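Local coordinates for protein heme oxygenase (mycobilin-producing) (Mycobacterium tuberculosis, PDB 3HX9) that degrades heme oxidatively to mycobilin, probably releasing free iron with a donor such as ascorbate, and here holds two hemes in its active site, at residues Trp57-Asp60 / Glu61-Gln64. Numbering follows the deposited sequence.
With HEM (protoporphyrin IX containing Fe), chain E.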
# COMPACT_ATOMS: atom_id res chain seq x y z
N TRP A 57 8.66 -7.15 -2.37
CA TRP A 57 9.89 -7.84 -2.80
C TRP A 57 10.95 -7.68 -1.74
O TRP A 57 10.99 -6.71 -1.02
CB TRP A 57 10.40 -7.28 -4.10
CG TRP A 57 9.39 -7.35 -5.21
CD1 TRP A 57 8.31 -6.50 -5.42
CD2 TRP A 57 9.29 -8.39 -6.18
NE1 TRP A 57 7.56 -6.98 -6.46
CE2 TRP A 57 8.16 -8.10 -7.00
CE3 TRP A 57 10.07 -9.51 -6.48
CZ2 TRP A 57 7.76 -8.96 -8.06
CZ3 TRP A 57 9.70 -10.37 -7.53
CH2 TRP A 57 8.55 -10.06 -8.34
N GLU A 58 11.84 -8.65 -1.68
CA GLU A 58 13.03 -8.49 -0.82
C GLU A 58 13.95 -7.34 -1.18
O GLU A 58 14.56 -6.75 -0.28
CB GLU A 58 13.85 -9.79 -0.90
CG GLU A 58 13.01 -11.02 -0.61
CD GLU A 58 13.84 -12.21 -0.15
OE1 GLU A 58 14.94 -12.44 -0.74
OE2 GLU A 58 13.35 -12.89 0.81
N SER A 59 14.09 -7.00 -2.47
CA SER A 59 14.94 -5.92 -2.91
C SER A 59 14.43 -5.34 -4.20
O SER A 59 13.67 -6.00 -4.92
CB SER A 59 16.35 -6.46 -3.17
OG SER A 59 16.37 -7.36 -4.28
N ASP A 60 14.89 -4.14 -4.50
CA ASP A 60 14.60 -3.58 -5.82
C ASP A 60 15.24 -4.48 -6.89
O ASP A 60 14.64 -4.68 -7.95
CB ASP A 60 15.18 -2.21 -5.93
CG ASP A 60 15.01 -1.62 -7.32
OD1 ASP A 60 13.85 -1.49 -7.80
OD2 ASP A 60 16.07 -1.33 -7.99
N GLU A 61 16.42 -5.06 -6.62
CA GLU A 61 17.03 -5.87 -7.71
C GLU A 61 16.15 -7.07 -8.07
O GLU A 61 16.07 -7.47 -9.26
CB GLU A 61 18.46 -6.34 -7.36
CG GLU A 61 19.52 -5.32 -7.74
CD GLU A 61 20.82 -5.47 -6.92
OE1 GLU A 61 21.39 -6.60 -6.92
OE2 GLU A 61 21.28 -4.45 -6.30
N ALA A 62 15.49 -7.64 -7.05
CA ALA A 62 14.65 -8.77 -7.27
C ALA A 62 13.48 -8.36 -8.13
O ALA A 62 13.13 -9.04 -9.11
CB ALA A 62 14.14 -9.38 -5.91
N PHE A 63 12.89 -7.22 -7.78
CA PHE A 63 11.79 -6.71 -8.60
C PHE A 63 12.24 -6.45 -10.04
O PHE A 63 11.58 -6.88 -11.00
CB PHE A 63 11.21 -5.45 -8.01
CG PHE A 63 10.27 -4.74 -8.95
CD1 PHE A 63 8.99 -5.25 -9.22
CD2 PHE A 63 10.71 -3.63 -9.59
CE1 PHE A 63 8.13 -4.61 -10.12
CE2 PHE A 63 9.90 -2.92 -10.50
CZ PHE A 63 8.59 -3.45 -10.76
N GLN A 64 13.34 -5.72 -10.20
CA GLN A 64 13.82 -5.41 -11.53
C GLN A 64 14.10 -6.67 -12.37
O GLN A 64 13.84 -6.67 -13.59
CB GLN A 64 15.02 -4.51 -11.49
CG GLN A 64 14.75 -3.15 -10.75
CD GLN A 64 13.83 -2.18 -11.46
OE1 GLN A 64 13.67 -2.25 -12.67
NE2 GLN A 64 13.26 -1.18 -10.69
CHA HEM E . -1.80 -5.26 -16.62
CHB HEM E . -1.62 -8.96 -13.46
CHC HEM E . 2.04 -6.73 -11.15
CHD HEM E . 2.37 -3.58 -14.82
C1A HEM E . -2.09 -6.41 -15.91
C2A HEM E . -3.25 -7.24 -16.16
C3A HEM E . -3.19 -8.26 -15.31
C4A HEM E . -2.05 -8.10 -14.48
CMA HEM E . -4.19 -9.40 -15.12
CAA HEM E . -4.32 -6.95 -17.25
CBA HEM E . -5.36 -5.98 -16.67
CGA HEM E . -6.52 -5.63 -17.59
O1A HEM E . -6.66 -4.47 -17.91
O2A HEM E . -7.30 -6.51 -18.00
C1B HEM E . -0.63 -8.64 -12.58
C2B HEM E . -0.32 -9.43 -11.40
C3B HEM E . 0.70 -8.81 -10.75
C4B HEM E . 1.04 -7.60 -11.48
CMB HEM E . -0.98 -10.75 -10.97
CAB HEM E . 1.28 -9.30 -9.42
CBB HEM E . 2.53 -9.07 -9.04
C1C HEM E . 2.45 -5.70 -11.96
C2C HEM E . 3.50 -4.76 -11.63
C3C HEM E . 3.51 -3.90 -12.66
C4C HEM E . 2.55 -4.27 -13.64
CMC HEM E . 4.29 -4.65 -10.31
CAC HEM E . 4.43 -2.70 -12.81
CBC HEM E . 5.74 -2.96 -12.82
C1D HEM E . 1.28 -3.72 -15.64
C2D HEM E . 1.00 -2.84 -16.73
C3D HEM E . -0.31 -3.36 -17.30
C4D HEM E . -0.69 -4.49 -16.46
CMD HEM E . 1.90 -1.65 -17.18
CAD HEM E . -1.08 -2.76 -18.48
CBD HEM E . -2.01 -1.71 -17.85
CGD HEM E . -2.67 -0.89 -18.97
O1D HEM E . -2.70 -1.37 -20.11
O2D HEM E . -3.07 0.28 -18.81
NA HEM E . -1.36 -6.95 -14.84
NB HEM E . 0.21 -7.56 -12.60
NC HEM E . 1.90 -5.41 -13.20
ND HEM E . 0.25 -4.63 -15.48
FE HEM E . 0.04 -5.93 -13.89
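W57, the last residue of strand 51-57, and F63, in the first turn of helix 60-68, meet in a T-shaped pair within the dimeric alpha+beta barrel fold. The edge of F63 points at a face of W57. The F63 ring and the five-membered ring of W57 have centroids 5.2 Å apart and planes at 69°. F63 CB also sits over that five-membered ring, 3.9 Å from its centroid, in a CH-pi contact. F63 carries CG anti to the backbone N (chi1 168°), which takes the phenyl past the indole toward the heme. There F63 CZ lies 3.6 Å from the vinyl carbon CBC of HEM. F63 thus lines the heme pocket, and W57 packs on its CB and ring edge. W57 NE1 is hydrogen-bonded to T55 OG1, and the indole also meets W66, predicted to be a transition state stabiliser.

S59 is the N-cap of the helix. S59 OG accepts from the backbone N-H of A62, 2.9 Å from A62 N. The A62 methyl packs beside the indole, with A62 CB 4.1 Å from W57 CE3. S59 O accepts from F63 N, and D60 O from Q64 N, starting the helical ladder.

D60 and Q64 also join by their side chains, one turn apart. The Q64 chain bends at chi2, bringing its amide back to the carboxylate. The carboxylate and amide planes are 62° apart. K5 NZ makes a long, weak ion pair with D60 OD1. Q64 NE2 donates to the syn lone pair of D60 OD1 at 3.0 Å, with OD1 lying in the amide plane.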